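Local coordinates for protein activated BY transcription factor SSRB (Salmonella enterica, PDB 2WNW) that belongs to glycosyl hydrolase family 30 and combines a TIM barrel with a beta-sandwich domain, at residues K138-P143 / A190-N195; Y376-A381 / F398-G403. All coordinates share one frame; numbering follows the deposited sequence.

Overall arrangement
Both contacts lie in one family 30 chain, their centres about 24 Å apart and their nearest atoms about 7 Å apart, without touching. Contact 1 is core: it joins two neighbouring parallel strands of the TIM barrel, and 11 of its 12 touching residues are buried. Contact 2 is only partly buried. It ties the loop between helix 365-374 and strand 382-388 to the turn after strand 393-399 of the beta sandwich. The chemistry follows the place: backbone ladder bonds, apolar side chains and a serine pair in 138-143 / 190-195, against an asparagine amide clasp, an aromatic face and a surface salt bridge in 376-381 / 398-403.

Contact 1 of 2, residues K138-P143 / A190-N195; sequences KLMASP and ALSVQN
The hydroxyl of S192 comes up beside the CB-OG bond of S142, OG to OG 2.6 Å, with S142 as donor. Each oxygen has a further partner, R87 NE for S142 and D239 OD2 for S192, so the pair sits in a short polar chain linking four consecutive barrel strands. S192 OG lies between its backbone N and carbonyl carbon (chi1 73°), which aims it at the other serine. M140 comes alongside: its extended chain runs past A190, CG lying 3.9 Å from A190 CB, and ends with CE over S192 CB at 3.6 Å.

These residues share the face that probably lines the barrel interior, since K138 NZ, on the same face, forms salt bridges with E234 on strand 234-239 and with D46, just before strand 48-51. Strands 138-143 and 190-192 are the third and fourth of the eight-stranded TIM barrel; they run parallel, their short axes inclined by 22°. The ladder confirms the register: A190 N donates to L139 O, A190 O accepts from A141 N (2.9 Å), and S192 N donates to A141 O. On the other face A141 CB abuts the CD2 branch of L191 at 3.9 Å.

Past the strand pairing, the ring of P143 brings CD to 3.3 Å from S192 O, and P143 O accepts from N195 N at 2.9 Å, almost in line with its C=O (177°). Q194, bent at chi2, turns its NE2 onto O of the next residue, N195, and also bonds W144 O. N195 OD1 is held by R87, and a glycerol lies about 3 Å from this side chain.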
ATOM      1  N   LYS A 138      16.583 -15.730 -18.217  1.00 19.64           N
ATOM      2  CA  LYS A 138      15.527 -16.681 -17.890  1.00 19.52           C
ATOM      3  C   LYS A 138      14.399 -16.370 -18.875  1.00 19.48           C
ATOM      4  O   LYS A 138      13.802 -15.291 -18.825  1.00 18.94           O
ATOM      5  CB  LYS A 138      15.051 -16.470 -16.450  1.00 18.27           C
ATOM      6  CG  LYS A 138      13.916 -17.389 -16.027  1.00 19.78           C
ATOM      7  CD  LYS A 138      13.391 -17.024 -14.645  1.00 20.29           C
ATOM      8  CE  LYS A 138      12.217 -17.913 -14.255  1.00 20.39           C
ATOM      9  NZ  LYS A 138      11.614 -17.530 -12.948  1.00 20.73           N
ATOM     10  N   LEU A 139      14.111 -17.314 -19.767  1.00 18.17           N
ATOM     11  CA  LEU A 139      13.089 -17.111 -20.786  1.00 18.41           C
ATOM     12  C   LEU A 139      11.745 -17.773 -20.489  1.00 19.61           C
ATOM     13  O   LEU A 139      11.681 -18.916 -20.028  1.00 20.08           O
ATOM     14  CB  LEU A 139      13.615 -17.599 -22.141  1.00 19.01           C
ATOM     15  CG  LEU A 139      15.000 -17.072 -22.544  1.00 20.22           C
ATOM     16  CD1 LEU A 139      15.441 -17.710 -23.856  1.00 20.16           C
ATOM     17  CD2 LEU A 139      14.957 -15.559 -22.678  1.00 21.90           C
ATOM     18  N   MET A 140      10.676 -17.038 -20.773  1.00 18.45           N
ATOM     19  CA  MET A 140       9.315 -17.513 -20.561  1.00 16.99           C
ATOM     20  C   MET A 140       8.568 -17.540 -21.893  1.00 17.10           C
ATOM     21  O   MET A 140       8.683 -16.613 -22.692  1.00 17.58           O
ATOM     22  CB  MET A 140       8.594 -16.583 -19.588  1.00 16.25           C
ATOM     23  CG  MET A 140       7.146 -16.955 -19.302  1.00 18.47           C
ATOM     24  SD  MET A 140       6.418 -15.788 -18.135  1.00 17.01           S
ATOM     25  CE  MET A 140       4.749 -16.408 -17.982  1.00 18.90           C
ATOM     26  N   ALA A 141       7.808 -18.603 -22.132  1.00 15.83           N
ATOM     27  CA  ALA A 141       7.044 -18.723 -23.370  1.00 16.08           C
ATOM     28  C   ALA A 141       5.565 -18.844 -23.031  1.00 16.27           C
ATOM     29  O   ALA A 141       5.195 -19.548 -22.090  1.00 15.99           O
ATOM     30  CB  ALA A 141       7.511 -19.943 -24.167  1.00 15.55           C
ATOM     31  N   SER A 142       4.729 -18.142 -23.796  1.00 16.17           N
ATOM     32  CA  SER A 142       3.282 -18.143 -23.594  1.00 15.68           C
ATOM     33  C   SER A 142       2.559 -18.191 -24.934  1.00 15.78           C
ATOM     34  O   SER A 142       2.985 -17.555 -25.894  1.00 15.99           O
ATOM     35  CB  SER A 142       2.829 -16.864 -22.872  1.00 16.14           C
ATOM     36  OG  SER A 142       3.494 -16.678 -21.638  1.00 16.79           O
ATOM     37  N   PRO A 143       1.450 -18.945 -25.011  1.00 15.84           N
ATOM     38  CA  PRO A 143       0.696 -19.031 -26.263  1.00 16.32           C
ATOM     39  C   PRO A 143      -0.438 -18.009 -26.268  1.00 16.45           C
ATOM     40  O   PRO A 143      -0.988 -17.680 -25.220  1.00 14.82           O
ATOM     41  CB  PRO A 143       0.127 -20.455 -26.250  1.00 17.20           C
ATOM     42  CG  PRO A 143       0.711 -21.119 -25.010  1.00 17.65           C
ATOM     43  CD  PRO A 143       1.019 -19.993 -24.074  1.00 15.11           C
ATOM     44  N   ALA A 190      10.303 -21.013 -18.124  1.00 18.85           N
ATOM     45  CA  ALA A 190       8.951 -20.748 -17.650  1.00 18.25           C
ATOM     46  C   ALA A 190       7.928 -20.732 -18.777  1.00 17.74           C
ATOM     47  O   ALA A 190       8.251 -20.425 -19.925  1.00 17.82           O
ATOM     48  CB  ALA A 190       8.912 -19.420 -16.906  1.00 19.01           C
ATOM     49  N   LEU A 191       6.691 -21.063 -18.421  1.00 16.50           N
ATOM     50  CA  LEU A 191       5.579 -21.081 -19.359  1.00 16.37           C
ATOM     51  C   LEU A 191       4.336 -20.535 -18.678  1.00 16.91           C
ATOM     52  O   LEU A 191       4.251 -20.506 -17.452  1.00 17.70           O
ATOM     53  CB  LEU A 191       5.247 -22.519 -19.773  1.00 17.62           C
ATOM     54  CG  LEU A 191       6.273 -23.411 -20.465  1.00 18.37           C
ATOM     55  CD1 LEU A 191       5.769 -24.852 -20.451  1.00 18.28           C
ATOM     56  CD2 LEU A 191       6.493 -22.921 -21.881  1.00 16.21           C
ATOM     57  N   SER A 192       3.383 -20.079 -19.481  1.00 16.08           N
ATOM     58  CA  SER A 192       2.092 -19.687 -18.941  1.00 15.98           C
ATOM     59  C   SER A 192       1.204 -20.569 -19.817  1.00 16.80           C
ATOM     60  O   SER A 192       1.593 -20.923 -20.935  1.00 16.25           O
ATOM     61  CB  SER A 192       1.793 -18.192 -19.127  1.00 17.46           C
ATOM     62  OG  SER A 192       1.487 -17.850 -20.463  1.00 17.84           O
ATOM     63  N   VAL A 193       0.048 -20.974 -19.312  1.00 16.75           N
ATOM     64  CA  VAL A 193      -0.845 -21.834 -20.081  1.00 16.84           C
ATOM     65  C   VAL A 193      -1.452 -21.116 -21.274  1.00 16.87           C
ATOM     66  O   VAL A 193      -1.536 -21.671 -22.368  1.00 18.83           O
ATOM     67  CB  VAL A 193      -1.999 -22.369 -19.201  1.00 16.90           C
ATOM     68  CG1 VAL A 193      -3.068 -23.017 -20.077  1.00 19.57           C
ATOM     69  CG2 VAL A 193      -1.456 -23.380 -18.205  1.00 19.54           C
ATOM     70  N   GLN A 194      -1.865 -19.875 -21.055  1.00 16.80           N
ATOM     71  CA  GLN A 194      -2.501 -19.087 -22.100  1.00 16.74           C
ATOM     72  C   GLN A 194      -2.505 -17.607 -21.744  1.00 16.19           C
ATOM     73  O   GLN A 194      -2.748 -17.232 -20.595  1.00 16.18           O
ATOM     74  CB  GLN A 194      -3.944 -19.570 -22.281  1.00 16.12           C
ATOM     75  CG  GLN A 194      -4.845 -18.654 -23.091  1.00 16.45           C
ATOM     76  CD  GLN A 194      -4.483 -18.626 -24.561  1.00 16.68           C
ATOM     77  OE1 GLN A 194      -4.174 -19.656 -25.152  1.00 16.20           O
ATOM     78  NE2 GLN A 194      -4.548 -17.445 -25.167  1.00 16.43           N
ATOM     79  N   ASN A 195      -2.229 -16.773 -22.739  1.00 16.61           N
ATOM     80  CA  ASN A 195      -2.236 -15.332 -22.547  1.00 15.96           C
ATOM     81  C   ASN A 195      -3.701 -14.902 -22.423  1.00 17.31           C
ATOM     82  O   ASN A 195      -4.524 -15.242 -23.280  1.00 16.16           O
ATOM     83  CB  ASN A 195      -1.602 -14.641 -23.762  1.00 16.62           C
ATOM     84  CG  ASN A 195      -1.686 -13.124 -23.686  1.00 16.88           C
ATOM     85  OD1 ASN A 195      -1.060 -12.495 -22.832  1.00 16.89           O
ATOM     86  ND2 ASN A 195      -2.470 -12.530 -24.578  1.00 14.69           N
TER

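Contact 2 of 2, residues Y376-A381 / F398-G403; sequences YVRPGA and FVNPDG
Both methyls of V377 lie over one face of the F398 ring: CG2 is 4.1 Å from the centroid and 3.7 Å from CD2, while CG1 sits toward the rim, 3.9 Å from CD1. F321 packs edge-to-face with the same phenyl. The contact joins two beta turns at the beta sandwich: type II R378-A381, leading into strand 382-388, and type I N400-G403, linking strands 393-399 and 405-411.

At the edge of the R378 guanidinium, near its plane, stands D402, its carboxylate turned 82° to the guanidinium. NH1 faces both carboxylate oxygens: OD1, at 2.9 Å, is the salt-bridge atom, and OD2, at 3.0 Å, also pairs with R443 NH2. A water accepts from D402 N and, weakly, from R378 NH1. P401 CG approaches P379 O at 3.5 Å, and P401 CD lies 4.0 Å from A381 CB.

Between the turns, the N400 amide bridges the backbone around V377. CG anti to the carbonyl carbon (chi1 -77°) carries the amide toward 376-378, where ND2 donates to Y376 O at 3.0 Å and also to E404 OE2, while OD1 accepts a straight bond (179°) from R378 N, which stands above the carbonyl plane.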
ATOM      1  N   TYR A 376      20.356  -1.802 -12.047  1.00 19.49           N
ATOM      2  CA  TYR A 376      20.957  -1.962 -10.725  1.00 19.77           C
ATOM      3  C   TYR A 376      20.493  -3.120  -9.854  1.00 20.64           C
ATOM      4  O   TYR A 376      21.221  -3.535  -8.952  1.00 20.19           O
ATOM      5  CB  TYR A 376      20.777  -0.649  -9.956  1.00 20.73           C
ATOM      6  CG  TYR A 376      21.053   0.553 -10.826  1.00 20.52           C
ATOM      7  CD1 TYR A 376      22.352   0.865 -11.229  1.00 20.93           C
ATOM      8  CD2 TYR A 376      20.006   1.323 -11.330  1.00 19.35           C
ATOM      9  CE1 TYR A 376      22.599   1.906 -12.119  1.00 21.86           C
ATOM     10  CE2 TYR A 376      20.240   2.361 -12.219  1.00 21.34           C
ATOM     11  CZ  TYR A 376      21.536   2.645 -12.614  1.00 22.88           C
ATOM     12  OH  TYR A 376      21.760   3.638 -13.538  1.00 22.40           O
ATOM     13  N   VAL A 377      19.293  -3.635 -10.103  1.00 19.04           N
ATOM     14  CA  VAL A 377      18.768  -4.744  -9.307  1.00 18.99           C
ATOM     15  C   VAL A 377      19.038  -6.062 -10.030  1.00 19.92           C
ATOM     16  O   VAL A 377      18.708  -6.214 -11.207  1.00 19.87           O
ATOM     17  CB  VAL A 377      17.247  -4.570  -9.061  1.00 18.44           C
ATOM     18  CG1 VAL A 377      16.733  -5.675  -8.155  1.00 17.84           C
ATOM     19  CG2 VAL A 377      16.979  -3.201  -8.435  1.00 17.92           C
ATOM     20  N   ARG A 378      19.636  -7.014  -9.319  1.00 20.82           N
ATOM     21  CA  ARG A 378      19.986  -8.305  -9.908  1.00 22.21           C
ATOM     22  C   ARG A 378      19.054  -9.445  -9.516  1.00 21.86           C
ATOM     23  O   ARG A 378      18.384  -9.392  -8.484  1.00 19.70           O
ATOM     24  CB  ARG A 378      21.413  -8.690  -9.503  1.00 24.60           C
ATOM     25  CG  ARG A 378      22.480  -7.659  -9.840  1.00 29.62           C
ATOM     26  CD  ARG A 378      23.427  -7.518  -8.658  1.00 36.56           C
ATOM     27  NE  ARG A 378      24.586  -6.674  -8.935  1.00 41.61           N
ATOM     28  CZ  ARG A 378      25.383  -6.179  -7.991  1.00 43.09           C
ATOM     29  NH1 ARG A 378      25.142  -6.436  -6.712  1.00 43.62           N
ATOM     30  NH2 ARG A 378      26.432  -5.437  -8.324  1.00 45.63           N
ATOM     31  N   PRO A 379      19.007 -10.504 -10.343  1.00 21.05           N
ATOM     32  CA  PRO A 379      18.151 -11.657 -10.052  1.00 21.46           C
ATOM     33  C   PRO A 379      18.517 -12.203  -8.676  1.00 21.34           C
ATOM     34  O   PRO A 379      19.694 -12.240  -8.320  1.00 22.34           O
ATOM     35  CB  PRO A 379      18.507 -12.635 -11.168  1.00 22.27           C
ATOM     36  CG  PRO A 379      18.835 -11.732 -12.309  1.00 22.07           C
ATOM     37  CD  PRO A 379      19.686 -10.672 -11.641  1.00 22.14           C
ATOM     38  N   GLY A 380      17.516 -12.608  -7.902  1.00 21.12           N
ATOM     39  CA  GLY A 380      17.781 -13.141  -6.575  1.00 21.15           C
ATOM     40  C   GLY A 380      17.707 -12.107  -5.463  1.00 19.55           C
ATOM     41  O   GLY A 380      17.653 -12.457  -4.282  1.00 19.74           O
ATOM     42  N   ALA A 381      17.716 -10.830  -5.829  1.00 18.73           N
ATOM     43  CA  ALA A 381      17.627  -9.766  -4.840  1.00 18.21           C
ATOM     44  C   ALA A 381      16.276  -9.852  -4.137  1.00 18.68           C
ATOM     45  O   ALA A 381      15.326 -10.437  -4.663  1.00 19.59           O
ATOM     46  CB  ALA A 381      17.771  -8.401  -5.521  1.00 18.48           C
ATOM     47  N   PHE A 398      15.506  -2.584  -2.603  1.00 16.49           N
ATOM     48  CA  PHE A 398      15.921  -3.973  -2.745  1.00 18.42           C
ATOM     49  C   PHE A 398      17.298  -4.161  -2.123  1.00 18.88           C
ATOM     50  O   PHE A 398      18.028  -3.198  -1.901  1.00 19.57           O
ATOM     51  CB  PHE A 398      16.063  -4.351  -4.223  1.00 16.88           C
ATOM     52  CG  PHE A 398      14.863  -4.037  -5.070  1.00 17.85           C
ATOM     53  CD1 PHE A 398      13.967  -5.040  -5.417  1.00 17.53           C
ATOM     54  CD2 PHE A 398      14.667  -2.756  -5.579  1.00 16.88           C
ATOM     55  CE1 PHE A 398      12.892  -4.776  -6.271  1.00 19.04           C
ATOM     56  CE2 PHE A 398      13.599  -2.479  -6.430  1.00 18.48           C
ATOM     57  CZ  PHE A 398      12.711  -3.494  -6.778  1.00 16.89           C
ATOM     58  N   VAL A 399      17.642  -5.413  -1.850  1.00 18.70           N
ATOM     59  CA  VAL A 399      18.959  -5.750  -1.343  1.00 18.44           C
ATOM     60  C   VAL A 399      19.439  -6.847  -2.281  1.00 18.38           C
ATOM     61  O   VAL A 399      18.864  -7.939  -2.312  1.00 18.66           O
ATOM     62  CB  VAL A 399      18.934  -6.301   0.096  1.00 18.41           C
ATOM     63  CG1 VAL A 399      20.358  -6.660   0.522  1.00 19.54           C
ATOM     64  CG2 VAL A 399      18.359  -5.266   1.052  1.00 18.22           C
ATOM     65  N   ASN A 400      20.465  -6.551  -3.070  1.00 18.81           N
ATOM     66  CA  ASN A 400      20.995  -7.538  -3.998  1.00 19.48           C
ATOM     67  C   ASN A 400      21.643  -8.688  -3.245  1.00 20.57           C
ATOM     68  O   ASN A 400      21.959  -8.570  -2.060  1.00 20.37           O
ATOM     69  CB  ASN A 400      22.004  -6.901  -4.956  1.00 20.59           C
ATOM     70  CG  ASN A 400      21.333  -6.098  -6.054  1.00 20.90           C
ATOM     71  OD1 ASN A 400      20.295  -6.503  -6.578  1.00 21.06           O
ATOM     72  ND2 ASN A 400      21.924  -4.965  -6.418  1.00 20.30           N
ATOM     73  N   PRO A 401      21.840  -9.826  -3.925  1.00 21.87           N
ATOM     74  CA  PRO A 401      22.455 -10.992  -3.292  1.00 23.37           C
ATOM     75  C   PRO A 401      23.774 -10.682  -2.589  1.00 24.69           C
ATOM     76  O   PRO A 401      24.071 -11.263  -1.549  1.00 24.36           O
ATOM     77  CB  PRO A 401      22.624 -11.957  -4.459  1.00 23.88           C
ATOM     78  CG  PRO A 401      21.422 -11.658  -5.297  1.00 22.42           C
ATOM     79  CD  PRO A 401      21.414 -10.144  -5.301  1.00 22.08           C
ATOM     80  N   ASP A 402      24.553  -9.757  -3.144  1.00 24.79           N
ATOM     81  CA  ASP A 402      25.840  -9.407  -2.548  1.00 25.62           C
ATOM     82  C   ASP A 402      25.738  -8.378  -1.422  1.00 25.72           C
ATOM     83  O   ASP A 402      26.752  -7.910  -0.905  1.00 25.92           O
ATOM     84  CB  ASP A 402      26.809  -8.917  -3.630  1.00 26.35           C
ATOM     85  CG  ASP A 402      26.499  -7.516  -4.115  1.00 28.37           C
ATOM     86  OD1 ASP A 402      25.389  -7.005  -3.848  1.00 26.57           O
ATOM     87  OD2 ASP A 402      27.375  -6.927  -4.781  1.00 28.63           O
ATOM     88  N   GLY A 403      24.509  -8.034  -1.043  1.00 24.55           N
ATOM     89  CA  GLY A 403      24.303  -7.091   0.043  1.00 23.25           C
ATOM     90  C   GLY A 403      24.122  -5.635  -0.332  1.00 22.52           C
ATOM     91  O   GLY A 403      23.834  -4.808   0.531  1.00 22.85           O
TER
HETATM   92  O   HOH W   1      24.583  -9.319  -6.247  1.00 20.35           O